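Local coordinates for protein fructose-bisphosphate aldolase (Thermus caldophilus, PDB 2FJK) that is a class II fructose-bisphosphate aldolase by family, built on a TIM-barrel fold and holding 1,3-dihydroxyacetonephosphate in its pocket, at residues R10-A14 / E15-V19; E28-Q31 / A32-A36; I239-A242 / I243-I247; E274-P277 / R278-L281. All blocks are in the same frame, centred on the assembly; numbering follows the deposited sequence.

All four contacts are local, each at the middle or one end of a helix, and follow one another along one TIM-barrel chain. Contact 1 closes helix 6-14 before strand 19-23; contact 2 lies within helix 27-38, between strands 19-23 and 44-47. Contact 3 ends helix 236-244 before strand 247-252, and contact 4 opens helix 277-299. Contacts 1 and 3, centres about 10 Å apart, pack through Ile243 CG2 against Tyr17 and Gly18. Contacts 2 and 4, centres about 18 Å apart, meet at Glu28 and Leu281. Contacts 3 and 4 lie on opposite sides of the chain's centre, about 39 Å apart between centres: one pair finishes helices leading into barrel strands, the other lies at the subunit interface.

Contact 1 (R10-A14 / E15-V19); sequences RKARA and EGYGV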
ATOM      1  N   ARG A  10      19.566  17.649  -9.828  1.00 38.06           N
ATOM      2  CA  ARG A  10      20.207  18.934  -9.554  1.00 39.70           C
ATOM      3  C   ARG A  10      21.573  18.718  -8.929  1.00 39.47           C
ATOM      4  O   ARG A  10      22.548  19.372  -9.304  1.00 38.49           O
ATOM      5  CB  ARG A  10      19.358  19.779  -8.609  1.00 42.01           C
ATOM      6  CG  ARG A  10      18.256  20.553  -9.296  1.00 44.94           C
ATOM      7  CD  ARG A  10      17.494  21.382  -8.290  1.00 46.97           C
ATOM      8  NE  ARG A  10      16.526  22.256  -8.939  1.00 49.16           N
ATOM      9  CZ  ARG A  10      15.592  22.940  -8.291  1.00 49.96           C
ATOM     10  NH1 ARG A  10      15.500  22.847  -6.970  1.00 50.76           N
ATOM     11  NH2 ARG A  10      14.752  23.715  -8.963  1.00 50.80           N
ATOM     12  N   LYS A  11      21.631  17.794  -7.975  1.00 40.37           N
ATOM     13  CA  LYS A  11      22.879  17.473  -7.295  1.00 40.78           C
ATOM     14  C   LYS A  11      23.819  16.735  -8.234  1.00 40.45           C
ATOM     15  O   LYS A  11      25.040  16.795  -8.079  1.00 39.49           O
ATOM     16  CB  LYS A  11      22.605  16.629  -6.042  1.00 42.84           C
ATOM     17  CG  LYS A  11      22.080  17.447  -4.864  1.00 46.29           C
ATOM     18  CD  LYS A  11      22.013  16.634  -3.574  1.00 47.91           C
ATOM     19  CE  LYS A  11      21.714  17.531  -2.376  1.00 48.69           C
ATOM     20  NZ  LYS A  11      20.431  18.282  -2.542  1.00 51.28           N
ATOM     21  N   ALA A  12      23.245  16.041  -9.212  1.00 39.80           N
ATOM     22  CA  ALA A  12      24.038  15.307 -10.185  1.00 39.96           C
ATOM     23  C   ALA A  12      24.858  16.279 -11.034  1.00 39.78           C
ATOM     24  O   ALA A  12      26.074  16.135 -11.165  1.00 39.36           O
ATOM     25  CB  ALA A  12      23.128  14.466 -11.079  1.00 39.06           C
ATOM     26  N   ARG A  13      24.190  17.272 -11.611  1.00 41.07           N
ATOM     27  CA  ARG A  13      24.885  18.248 -12.441  1.00 42.14           C
ATOM     28  C   ARG A  13      25.774  19.151 -11.597  1.00 42.37           C
ATOM     29  O   ARG A  13      26.916  19.430 -11.965  1.00 42.14           O
ATOM     30  CB  ARG A  13      23.887  19.100 -13.222  1.00 42.59           C
ATOM     31  CG  ARG A  13      24.550  20.189 -14.063  1.00 44.62           C
ATOM     32  CD  ARG A  13      23.555  20.880 -14.974  1.00 45.19           C
ATOM     33  NE  ARG A  13      24.172  21.955 -15.747  1.00 47.79           N
ATOM     34  CZ  ARG A  13      23.568  22.603 -16.738  1.00 48.26           C
ATOM     35  NH1 ARG A  13      22.330  22.280 -17.080  1.00 48.18           N
ATOM     36  NH2 ARG A  13      24.195  23.580 -17.380  1.00 48.84           N
ATOM     37  N   ALA A  14      25.250  19.601 -10.461  1.00 42.33           N
ATOM     38  CA  ALA A  14      26.011  20.468  -9.574  1.00 43.97           C
ATOM     39  C   ALA A  14      27.336  19.827  -9.169  1.00 44.28           C
ATOM     40  O   ALA A  14      28.298  20.528  -8.863  1.00 45.32           O
ATOM     41  CB  ALA A  14      25.192  20.798  -8.337  1.00 44.50           C
ATOM     42  N   GLU A  15      27.395  18.498  -9.175  1.00 44.23           N
ATOM     43  CA  GLU A  15      28.622  17.803  -8.794  1.00 44.06           C
ATOM     44  C   GLU A  15      29.305  17.081  -9.954  1.00 41.83           C
ATOM     45  O   GLU A  15      30.303  16.387  -9.771  1.00 42.48           O
ATOM     46  CB  GLU A  15      28.337  16.819  -7.656  1.00 46.10           C
ATOM     47  CG  GLU A  15      29.578  16.184  -7.060  1.00 50.86           C
ATOM     48  CD  GLU A  15      30.599  17.211  -6.583  1.00 54.19           C
ATOM     49  OE1 GLU A  15      31.159  17.947  -7.427  1.00 55.03           O
ATOM     50  OE2 GLU A  15      30.842  17.281  -5.359  1.00 55.69           O
ATOM     51  N   GLY A  16      28.765  17.237 -11.153  1.00 40.68           N
ATOM     52  CA  GLY A  16      29.378  16.612 -12.311  1.00 38.36           C
ATOM     53  C   GLY A  16      29.343  15.096 -12.397  1.00 36.78           C
ATOM     54  O   GLY A  16      30.344  14.466 -12.734  1.00 36.04           O
ATOM     55  N   TYR A  17      28.197  14.506 -12.081  1.00 35.92           N
ATOM     56  CA  TYR A  17      28.035  13.062 -12.183  1.00 34.77           C
ATOM     57  C   TYR A  17      26.615  12.804 -12.673  1.00 31.88           C
ATOM     58  O   TYR A  17      25.732  13.649 -12.506  1.00 30.18           O
ATOM     59  CB  TYR A  17      28.310  12.369 -10.833  1.00 35.44           C
ATOM     60  CG  TYR A  17      27.258  12.550  -9.765  1.00 38.10           C
ATOM     61  CD1 TYR A  17      26.041  11.869  -9.832  1.00 38.88           C
ATOM     62  CD2 TYR A  17      27.486  13.386  -8.672  1.00 38.69           C
ATOM     63  CE1 TYR A  17      25.080  12.012  -8.842  1.00 39.28           C
ATOM     64  CE2 TYR A  17      26.528  13.539  -7.673  1.00 40.49           C
ATOM     65  CZ  TYR A  17      25.329  12.848  -7.766  1.00 40.62           C
ATOM     66  OH  TYR A  17      24.380  12.987  -6.781  1.00 40.40           O
ATOM     67  N   GLY A  18      26.403  11.652 -13.297  1.00 30.32           N
ATOM     68  CA  GLY A  18      25.084  11.335 -13.811  1.00 28.45           C
ATOM     69  C   GLY A  18      24.357  10.231 -13.069  1.00 27.20           C
ATOM     70  O   GLY A  18      24.965   9.321 -12.506  1.00 26.28           O
ATOM     71  N   VAL A  19      23.036  10.325 -13.073  1.00 24.59           N
ATOM     72  CA  VAL A  19      22.191   9.345 -12.420  1.00 23.31           C
ATOM     73  C   VAL A  19      21.565   8.484 -13.500  1.00 23.75           C
ATOM     74  O   VAL A  19      21.025   8.999 -14.480  1.00 22.11           O
ATOM     75  CB  VAL A  19      21.074  10.023 -11.621  1.00 22.24           C
ATOM     76  CG1 VAL A  19      20.018   9.006 -11.238  1.00 21.94           C
ATOM     77  CG2 VAL A  19      21.659  10.679 -10.388  1.00 23.00           C
TER
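Tyr17 folds back over the end of helix 6-14, and backbone hydrogen bonds carry most of the contact. The N-H of Tyr17 points almost straight at Ala12 O (2.8 Å, 178° at the hydrogen), a bond from five residues on. Inside it, Gly16 N reaches Arg13 O at 3.0 Å. Glu15 N adds weak bonds to Lys11 O and Ala12 O. With the positive phi of Gly16 (68°), the two firm bonds make a Schellman motif, which ends the helix and turns the chain into strand 19-23 of the TIM barrel.

Aromatic packing comes next. Ala12 CA lies over one face of the Tyr17 ring, 3.7 Å from the centroid, in a CH-pi contact displaced toward the rim. The ring gets there because its CG stands between the backbone N and the carbonyl carbon (chi1 72°), which swings it back beneath the last turn.

Apolar contacts complete the set: Ala12 CB meets Tyr17 CE1 at 3.9 Å and Val19 CG2 at 4.1 Å, and it also touches Ala248 on strand 247-252. Arg13 runs the other way, its guanidinium hydrogen-bonded to the carbonyls of Val201 and Ala198.

Contact 2 (E28-Q31 / A32-A36); sequences EFTQ and AILEA
Thr30 and Leu34 lie side by side on one flank of helix 27-38, pointing the same way, with Thr30 CG2 4.1 Å from Leu34 CD1. This helix is the crossover of a beta-alpha-beta unit in the TIM barrel, joining strands 19-23 and 44-47; the pair packs on Leu46 of strand 44-47 and on helix 50-68, and Ile33 also packs on strand 44-47. Thr30 has its methyl anti to the backbone N, which brings OG1 beside that N (chi1 -51°) and lets the hydroxyl bond to Asn26 O, a turn earlier.

The CG1 branch of Ile33 runs back toward the preceding turn, where CD1 lies 3.4 Å from Phe29 O, the carbonyl that also accepts from Ile33 N at 3.0 Å.

Gln31 and Glu35, one turn apart, are the polar pair, and each sends its end to helix 277-299, Gln31 OE1 to Arg285 and Glu35 OE1 to Lys289 in a salt bridge, whereas Glu28 OE2 bonds to Tyr55 OH and to Asn26 ND2, both of the second subunit. Between Gln31 and Glu35 themselves the approach is by the other carboxylate oxygen, Glu35 OE2, which rests 3.6 Å from Gln31 CB.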
ATOM      1  N   GLU A  28      11.550  -9.064 -12.170  1.00 14.21           N
ATOM      2  CA  GLU A  28      12.990  -9.316 -12.299  1.00 14.85           C
ATOM      3  C   GLU A  28      13.840  -8.094 -12.639  1.00 14.59           C
ATOM      4  O   GLU A  28      14.921  -7.904 -12.065  1.00 12.09           O
ATOM      5  CB  GLU A  28      13.245 -10.425 -13.325  1.00 17.10           C
ATOM      6  CG  GLU A  28      12.942 -11.840 -12.795  1.00 20.28           C
ATOM      7  CD  GLU A  28      11.494 -12.276 -12.995  1.00 22.36           C
ATOM      8  OE1 GLU A  28      10.626 -11.405 -13.225  1.00 22.12           O
ATOM      9  OE2 GLU A  28      11.226 -13.496 -12.915  1.00 22.52           O
ATOM     10  N   PHE A  29      13.371  -7.268 -13.573  1.00 13.47           N
ATOM     11  CA  PHE A  29      14.132  -6.077 -13.938  1.00 13.66           C
ATOM     12  C   PHE A  29      14.115  -5.058 -12.812  1.00 14.12           C
ATOM     13  O   PHE A  29      15.122  -4.394 -12.561  1.00 12.04           O
ATOM     14  CB  PHE A  29      13.580  -5.415 -15.199  1.00 12.55           C
ATOM     15  CG  PHE A  29      14.026  -6.057 -16.486  1.00 15.36           C
ATOM     16  CD1 PHE A  29      13.521  -7.287 -16.883  1.00 16.69           C
ATOM     17  CD2 PHE A  29      14.941  -5.417 -17.309  1.00 18.47           C
ATOM     18  CE1 PHE A  29      13.915  -7.867 -18.077  1.00 15.96           C
ATOM     19  CE2 PHE A  29      15.344  -5.991 -18.509  1.00 17.32           C
ATOM     20  CZ  PHE A  29      14.830  -7.216 -18.892  1.00 19.00           C
ATOM     21  N   THR A  30      12.981  -4.935 -12.123  1.00 13.42           N
ATOM     22  CA  THR A  30      12.893  -3.959 -11.051  1.00 16.49           C
ATOM     23  C   THR A  30      13.800  -4.318  -9.885  1.00 17.67           C
ATOM     24  O   THR A  30      14.420  -3.445  -9.280  1.00 19.14           O
ATOM     25  CB  THR A  30      11.470  -3.804 -10.514  1.00 16.28           C
ATOM     26  OG1 THR A  30      10.566  -3.576 -11.599  1.00 15.13           O
ATOM     27  CG2 THR A  30      11.414  -2.612  -9.572  1.00 14.19           C
ATOM     28  N   GLN A  31      13.874  -5.607  -9.571  1.00 18.80           N
ATOM     29  CA  GLN A  31      14.720  -6.075  -8.479  1.00 20.38           C
ATOM     30  C   GLN A  31      16.190  -5.834  -8.798  1.00 19.72           C
ATOM     31  O   GLN A  31      16.950  -5.323  -7.959  1.00 16.89           O
ATOM     32  CB  GLN A  31      14.510  -7.568  -8.251  1.00 19.40           C
ATOM     33  CG  GLN A  31      13.084  -7.943  -7.908  1.00 21.69           C
ATOM     34  CD  GLN A  31      12.929  -9.438  -7.725  1.00 23.10           C
ATOM     35  OE1 GLN A  31      13.230 -10.220  -8.625  1.00 22.09           O
ATOM     36  NE2 GLN A  31      12.464  -9.843  -6.554  1.00 25.45           N
ATOM     37  N   ALA A  32      16.589  -6.224 -10.009  1.00 19.00           N
ATOM     38  CA  ALA A  32      17.976  -6.065 -10.447  1.00 18.73           C
ATOM     39  C   ALA A  32      18.409  -4.603 -10.367  1.00 18.64           C
ATOM     40  O   ALA A  32      19.471  -4.283  -9.822  1.00 17.55           O
ATOM     41  CB  ALA A  32      18.144  -6.582 -11.874  1.00 18.66           C
ATOM     42  N   ILE A  33      17.578  -3.721 -10.908  1.00 14.57           N
ATOM     43  CA  ILE A  33      17.889  -2.309 -10.891  1.00 15.74           C
ATOM     44  C   ILE A  33      18.033  -1.758  -9.478  1.00 17.12           C
ATOM     45  O   ILE A  33      19.034  -1.112  -9.170  1.00 14.95           O
ATOM     46  CB  ILE A  33      16.821  -1.484 -11.614  1.00 15.15           C
ATOM     47  CG1 ILE A  33      16.698  -1.931 -13.077  1.00 15.35           C
ATOM     48  CG2 ILE A  33      17.188  -0.017 -11.546  1.00 17.99           C
ATOM     49  CD1 ILE A  33      15.523  -1.285 -13.797  1.00 11.11           C
ATOM     50  N   LEU A  34      17.025  -1.999  -8.636  1.00 18.42           N
ATOM     51  CA  LEU A  34      17.028  -1.512  -7.258  1.00 20.38           C
ATOM     52  C   LEU A  34      18.111  -2.124  -6.373  1.00 21.67           C
ATOM     53  O   LEU A  34      18.654  -1.451  -5.494  1.00 24.01           O
ATOM     54  CB  LEU A  34      15.661  -1.735  -6.602  1.00 18.11           C
ATOM     55  CG  LEU A  34      14.516  -0.840  -7.089  1.00 17.78           C
ATOM     56  CD1 LEU A  34      13.270  -1.111  -6.269  1.00 18.26           C
ATOM     57  CD2 LEU A  34      14.919   0.618  -6.976  1.00 13.00           C
ATOM     58  N   GLU A  35      18.418  -3.397  -6.587  1.00 21.72           N
ATOM     59  CA  GLU A  35      19.450  -4.047  -5.790  1.00 22.37           C
ATOM     60  C   GLU A  35      20.788  -3.434  -6.176  1.00 23.07           C
ATOM     61  O   GLU A  35      21.624  -3.138  -5.307  1.00 21.66           O
ATOM     62  CB  GLU A  35      19.469  -5.547  -6.048  1.00 22.81           C
ATOM     63  CG  GLU A  35      18.316  -6.285  -5.417  1.00 26.81           C
ATOM     64  CD  GLU A  35      18.314  -7.749  -5.785  1.00 27.08           C
ATOM     65  OE1 GLU A  35      19.412  -8.338  -5.821  1.00 28.57           O
ATOM     66  OE2 GLU A  35      17.223  -8.310  -6.022  1.00 28.50           O
ATOM     67  N   ALA A  36      20.984  -3.244  -7.479  1.00 20.62           N
ATOM     68  CA  ALA A  36      22.210  -2.636  -7.977  1.00 21.12           C
ATOM     69  C   ALA A  36      22.318  -1.260  -7.314  1.00 21.26           C
ATOM     70  O   ALA A  36      23.403  -0.825  -6.937  1.00 20.94           O
ATOM     71  CB  ALA A  36      22.148  -2.493  -9.498  1.00 20.87           C
TER

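Contact 3 (I239-A242 / I243-I247); sequences IKKA and ISLGI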
ATOM      1  N   ILE A 239      30.053   9.339 -23.072  1.00 26.25           N
ATOM      2  CA  ILE A 239      29.130   9.417 -21.947  1.00 26.16           C
ATOM      3  C   ILE A 239      29.787  10.252 -20.834  1.00 25.12           C
ATOM      4  O   ILE A 239      29.143  11.094 -20.215  1.00 25.10           O
ATOM      5  CB  ILE A 239      28.783   8.002 -21.407  1.00 25.20           C
ATOM      6  CG1 ILE A 239      27.941   7.244 -22.438  1.00 25.32           C
ATOM      7  CG2 ILE A 239      28.038   8.112 -20.063  1.00 25.10           C
ATOM      8  CD1 ILE A 239      26.540   7.815 -22.650  1.00 24.49           C
ATOM      9  N   LYS A 240      31.073  10.029 -20.596  1.00 24.88           N
ATOM     10  CA  LYS A 240      31.782  10.763 -19.551  1.00 28.07           C
ATOM     11  C   LYS A 240      31.849  12.269 -19.804  1.00 27.23           C
ATOM     12  O   LYS A 240      31.544  13.073 -18.925  1.00 26.13           O
ATOM     13  CB  LYS A 240      33.204  10.214 -19.387  1.00 28.90           C
ATOM     14  CG  LYS A 240      33.278   8.875 -18.682  1.00 31.33           C
ATOM     15  CD  LYS A 240      34.715   8.385 -18.636  1.00 34.45           C
ATOM     16  CE  LYS A 240      34.824   7.058 -17.908  1.00 37.48           C
ATOM     17  NZ  LYS A 240      36.227   6.552 -17.909  1.00 39.90           N
ATOM     18  N   LYS A 241      32.263  12.645 -21.006  1.00 29.23           N
ATOM     19  CA  LYS A 241      32.369  14.054 -21.362  1.00 30.42           C
ATOM     20  C   LYS A 241      30.990  14.692 -21.286  1.00 31.02           C
ATOM     21  O   LYS A 241      30.818  15.754 -20.682  1.00 32.37           O
ATOM     22  CB  LYS A 241      32.934  14.192 -22.774  1.00 30.97           C
ATOM     23  CG  LYS A 241      33.293  15.612 -23.188  1.00 31.26           C
ATOM     24  CD  LYS A 241      33.971  15.587 -24.549  1.00 32.75           C
ATOM     25  CE  LYS A 241      34.464  16.963 -24.973  1.00 33.27           C
ATOM     26  NZ  LYS A 241      35.220  16.896 -26.258  1.00 32.86           N
ATOM     27  N   ALA A 242      30.006  14.037 -21.893  1.00 29.88           N
ATOM     28  CA  ALA A 242      28.643  14.555 -21.886  1.00 30.86           C
ATOM     29  C   ALA A 242      28.194  14.807 -20.452  1.00 30.23           C
ATOM     30  O   ALA A 242      27.552  15.820 -20.161  1.00 30.42           O
ATOM     31  CB  ALA A 242      27.697  13.572 -22.575  1.00 30.27           C
ATOM     32  N   ILE A 243      28.538  13.887 -19.555  1.00 30.65           N
ATOM     33  CA  ILE A 243      28.171  14.038 -18.150  1.00 31.31           C
ATOM     34  C   ILE A 243      28.937  15.199 -17.530  1.00 32.09           C
ATOM     35  O   ILE A 243      28.383  15.972 -16.750  1.00 32.80           O
ATOM     36  CB  ILE A 243      28.468  12.763 -17.341  1.00 30.08           C
ATOM     37  CG1 ILE A 243      27.549  11.629 -17.807  1.00 29.53           C
ATOM     38  CG2 ILE A 243      28.261  13.034 -15.855  1.00 30.28           C
ATOM     39  CD1 ILE A 243      27.870  10.286 -17.185  1.00 28.05           C
ATOM     40  N   SER A 244      30.213  15.316 -17.880  1.00 32.42           N
ATOM     41  CA  SER A 244      31.042  16.399 -17.359  1.00 33.07           C
ATOM     42  C   SER A 244      30.542  17.709 -17.938  1.00 33.21           C
ATOM     43  O   SER A 244      30.859  18.782 -17.426  1.00 35.66           O
ATOM     44  CB  SER A 244      32.502  16.221 -17.775  1.00 33.93           C
ATOM     45  OG  SER A 244      32.678  16.600 -19.134  1.00 34.23           O
ATOM     46  N   LEU A 245      29.761  17.624 -19.009  1.00 31.77           N
ATOM     47  CA  LEU A 245      29.250  18.825 -19.647  1.00 29.83           C
ATOM     48  C   LEU A 245      27.857  19.269 -19.234  1.00 29.78           C
ATOM     49  O   LEU A 245      27.389  20.297 -19.707  1.00 28.78           O
ATOM     50  CB  LEU A 245      29.294  18.673 -21.166  1.00 30.29           C
ATOM     51  CG  LEU A 245      30.690  18.734 -21.784  1.00 30.53           C
ATOM     52  CD1 LEU A 245      30.587  18.563 -23.291  1.00 30.69           C
ATOM     53  CD2 LEU A 245      31.337  20.072 -21.441  1.00 30.24           C
ATOM     54  N   GLY A 246      27.185  18.508 -18.371  1.00 29.79           N
ATOM     55  CA  GLY A 246      25.849  18.914 -17.947  1.00 26.72           C
ATOM     56  C   GLY A 246      24.756  17.857 -18.020  1.00 25.21           C
ATOM     57  O   GLY A 246      23.625  18.102 -17.601  1.00 23.57           O
ATOM     58  N   ILE A 247      25.083  16.693 -18.573  1.00 24.04           N
ATOM     59  CA  ILE A 247      24.131  15.592 -18.680  1.00 23.50           C
ATOM     60  C   ILE A 247      24.032  14.995 -17.280  1.00 24.19           C
ATOM     61  O   ILE A 247      25.002  14.437 -16.773  1.00 25.32           O
ATOM     62  CB  ILE A 247      24.638  14.508 -19.677  1.00 21.44           C
ATOM     63  CG1 ILE A 247      24.610  15.052 -21.110  1.00 19.48           C
ATOM     64  CG2 ILE A 247      23.787  13.249 -19.569  1.00 19.19           C
ATOM     65  CD1 ILE A 247      23.223  15.333 -21.643  1.00 17.65           C
TER
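Ile243 and Ser244 continue helix 236-244 with ordinary i to i-4 bonds, to Ile239 O and Lys240 O, before a turn in which Ile247 N bonds to Ala242 O at 3.1 Å (158° at the hydrogen). Leu245 N contributes weak bonds to both Lys241 O and Ala242 O.

Ser244 adds a side-chain bond: its hydroxyl donates to Lys241 O at 2.6 Å, in the carbonyl plane and on a lone pair. OG sits between the backbone N and the carbonyl carbon (chi1 77°), which directs it back at the preceding turn. The Ile247 bond encloses one from Gly246 N to Ile243 O, and with the positive phi of Gly246 (131°) the two make a Schellman motif, leading directly into strand 247-252 of the TIM barrel.

On the buried side, Ile239 and Ile243 cross obliquely, CG2 of Ile239 meeting CD1 of Ile243 at 3.6 Å; both also pack on Ile250 and Phe299. Beyond the turn, Ile247 sets its CG1 3.7 Å from Ala242 CB, with Leu194 of helix 191-200 touching both. Lys241 and Leu245 lie side by side, pointing the same way, next to helix 191-200, the lysine CG 4.0 Å from Leu245 CD1.

Contact 4 (E274-P277 / R278-L281); sequences EFDP and RKYL
Asp276 and Arg278 form a salt bridge at the start of helix 277-299. The clearest bond runs from Arg278 NE to Asp276 OD2, 3.0 Å long and nearly straight at 170°; it uses the syn lone pair of the oxygen, which lies in the guanidinium plane at its edge. The carboxylate and guanidinium planes are nonetheless 44° apart. Asp276 is also the N-cap residue: OD1 takes a weak capping bond from Arg278 N, although the position of OD1 is less certain. A water donates to OD2 and weakly accepts from Lys279 NZ, while Arg257 of the second subunit makes a further salt bridge to OD2.

Behind the cap, Glu274 steadies Asp276 by accepting from its backbone N through OE2 (3.0 Å), on the anti lone pair. The Glu274 side chain crosses that of Lys279 at about a right angle, its carboxylate meeting CB and CG, not the amine.

The first turn closes on two carbonyls. Asp276 O receives Lys279 N at 3.0 Å, and Pro277 O receives both Tyr280 N and Leu281 N, the latter at 2.8 Å. Pro277 O also lies over the centre of one face of the Tyr280 ring. Pro277 CA makes a CH-pi contact with that face, 4.0 Å from the centroid, and Pro277 CB touches Leu281 CD1 at 4.1 Å. Tyr280 OH bonds to Thr261 of the second subunit.

Cap and subunit interface thus share one carboxylate: the negative charge of Asp276 at the helix N-terminus probably gains from the helix dipole as well as from its two arginines.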
ATOM      1  N   GLU A 274      15.317 -28.008 -18.818  1.00 25.56           N
ATOM      2  CA  GLU A 274      14.857 -26.998 -17.880  1.00 22.21           C
ATOM      3  C   GLU A 274      13.527 -26.317 -18.212  1.00 23.18           C
ATOM      4  O   GLU A 274      13.337 -25.817 -19.332  1.00 21.65           O
ATOM      5  CB  GLU A 274      15.935 -25.925 -17.738  1.00 21.19           C
ATOM      6  CG  GLU A 274      15.639 -24.922 -16.670  1.00 23.26           C
ATOM      7  CD  GLU A 274      15.671 -25.541 -15.290  1.00 24.10           C
ATOM      8  OE1 GLU A 274      16.780 -25.862 -14.817  1.00 20.70           O
ATOM      9  OE2 GLU A 274      14.590 -25.713 -14.683  1.00 24.65           O
ATOM     10  N   PHE A 275      12.608 -26.298 -17.243  1.00 19.93           N
ATOM     11  CA  PHE A 275      11.334 -25.611 -17.430  1.00 19.98           C
ATOM     12  C   PHE A 275      10.876 -24.819 -16.198  1.00 19.67           C
ATOM     13  O   PHE A 275       9.743 -24.325 -16.148  1.00 18.68           O
ATOM     14  CB  PHE A 275      10.243 -26.573 -17.922  1.00 21.03           C
ATOM     15  CG  PHE A 275       9.976 -27.739 -17.013  1.00 23.14           C
ATOM     16  CD1 PHE A 275       9.220 -27.580 -15.862  1.00 22.13           C
ATOM     17  CD2 PHE A 275      10.456 -29.008 -17.334  1.00 22.37           C
ATOM     18  CE1 PHE A 275       8.939 -28.672 -15.040  1.00 24.95           C
ATOM     19  CE2 PHE A 275      10.180 -30.101 -16.519  1.00 24.71           C
ATOM     20  CZ  PHE A 275       9.421 -29.934 -15.372  1.00 23.27           C
ATOM     21  N   ASP A 276      11.766 -24.697 -15.214  1.00 19.22           N
ATOM     22  CA  ASP A 276      11.503 -23.918 -14.003  1.00 21.09           C
ATOM     23  C   ASP A 276      11.946 -22.509 -14.403  1.00 21.98           C
ATOM     24  O   ASP A 276      13.136 -22.253 -14.569  1.00 21.36           O
ATOM     25  CB  ASP A 276      12.361 -24.417 -12.833  1.00 22.32           C
ATOM     26  CG  ASP A 276      12.161 -23.598 -11.554  1.00 25.72           C
ATOM     27  OD1 ASP A 276      11.733 -22.425 -11.630  1.00 26.28           O
ATOM     28  OD2 ASP A 276      12.449 -24.130 -10.462  1.00 28.46           O
ATOM     29  N   PRO A 277      10.988 -21.578 -14.567  1.00 23.36           N
ATOM     30  CA  PRO A 277      11.285 -20.200 -14.960  1.00 22.41           C
ATOM     31  C   PRO A 277      12.468 -19.515 -14.267  1.00 23.76           C
ATOM     32  O   PRO A 277      13.348 -18.957 -14.925  1.00 22.67           O
ATOM     33  CB  PRO A 277       9.968 -19.478 -14.692  1.00 22.73           C
ATOM     34  CG  PRO A 277       8.951 -20.527 -15.022  1.00 24.90           C
ATOM     35  CD  PRO A 277       9.540 -21.761 -14.352  1.00 22.49           C
ATOM     36  N   ARG A 278      12.488 -19.543 -12.944  1.00 23.87           N
ATOM     37  CA  ARG A 278      13.553 -18.874 -12.219  1.00 25.57           C
ATOM     38  C   ARG A 278      14.957 -19.359 -12.582  1.00 24.55           C
ATOM     39  O   ARG A 278      15.919 -18.623 -12.418  1.00 23.11           O
ATOM     40  CB  ARG A 278      13.293 -18.978 -10.710  1.00 25.99           C
ATOM     41  CG  ARG A 278      12.967 -20.356 -10.250  1.00 30.43           C
ATOM     42  CD  ARG A 278      12.049 -20.370  -9.034  1.00 31.94           C
ATOM     43  NE  ARG A 278      11.677 -21.748  -8.733  1.00 36.06           N
ATOM     44  CZ  ARG A 278      10.995 -22.142  -7.663  1.00 36.05           C
ATOM     45  NH1 ARG A 278      10.595 -21.264  -6.757  1.00 38.18           N
ATOM     46  NH2 ARG A 278      10.696 -23.423  -7.516  1.00 37.83           N
ATOM     47  N   LYS A 279      15.070 -20.578 -13.100  1.00 25.83           N
ATOM     48  CA  LYS A 279      16.374 -21.108 -13.486  1.00 26.79           C
ATOM     49  C   LYS A 279      16.959 -20.315 -14.659  1.00 25.63           C
ATOM     50  O   LYS A 279      18.177 -20.275 -14.832  1.00 25.28           O
ATOM     51  CB  LYS A 279      16.283 -22.592 -13.862  1.00 28.17           C
ATOM     52  CG  LYS A 279      15.895 -23.530 -12.709  1.00 31.10           C
ATOM     53  CD  LYS A 279      16.945 -23.537 -11.604  1.00 30.37           C
ATOM     54  CE  LYS A 279      16.503 -24.414 -10.444  1.00 32.37           C
ATOM     55  NZ  LYS A 279      17.320 -24.187  -9.217  1.00 34.32           N
ATOM     56  N   TYR A 280      16.105 -19.710 -15.481  1.00 22.69           N
ATOM     57  CA  TYR A 280      16.628 -18.913 -16.581  1.00 21.31           C
ATOM     58  C   TYR A 280      16.364 -17.421 -16.414  1.00 21.83           C
ATOM     59  O   TYR A 280      17.119 -16.596 -16.935  1.00 23.06           O
ATOM     60  CB  TYR A 280      16.145 -19.431 -17.955  1.00 19.45           C
ATOM     61  CG  TYR A 280      14.655 -19.665 -18.155  1.00 17.96           C
ATOM     62  CD1 TYR A 280      13.807 -18.627 -18.532  1.00 17.70           C
ATOM     63  CD2 TYR A 280      14.107 -20.942 -18.013  1.00 15.44           C
ATOM     64  CE1 TYR A 280      12.441 -18.850 -18.771  1.00 17.31           C
ATOM     65  CE2 TYR A 280      12.751 -21.178 -18.241  1.00 16.94           C
ATOM     66  CZ  TYR A 280      11.921 -20.128 -18.621  1.00 16.27           C
ATOM     67  OH  TYR A 280      10.576 -20.359 -18.836  1.00 14.03           O
ATOM     68  N   LEU A 281      15.319 -17.062 -15.671  1.00 19.76           N
ATOM     69  CA  LEU A 281      15.026 -15.645 -15.439  1.00 19.94           C
ATOM     70  C   LEU A 281      15.909 -15.140 -14.297  1.00 17.98           C
ATOM     71  O   LEU A 281      16.215 -13.953 -14.215  1.00 15.40           O
ATOM     72  CB  LEU A 281      13.557 -15.439 -15.068  1.00 17.08           C
ATOM     73  CG  LEU A 281      12.519 -15.844 -16.110  1.00 18.19           C
ATOM     74  CD1 LEU A 281      11.132 -15.608 -15.531  1.00 19.61           C
ATOM     75  CD2 LEU A 281      12.721 -15.051 -17.403  1.00 19.22           C
TER
HETATM   76  O   HOH W   1      14.309 -23.065  -8.037  1.00 45.39           O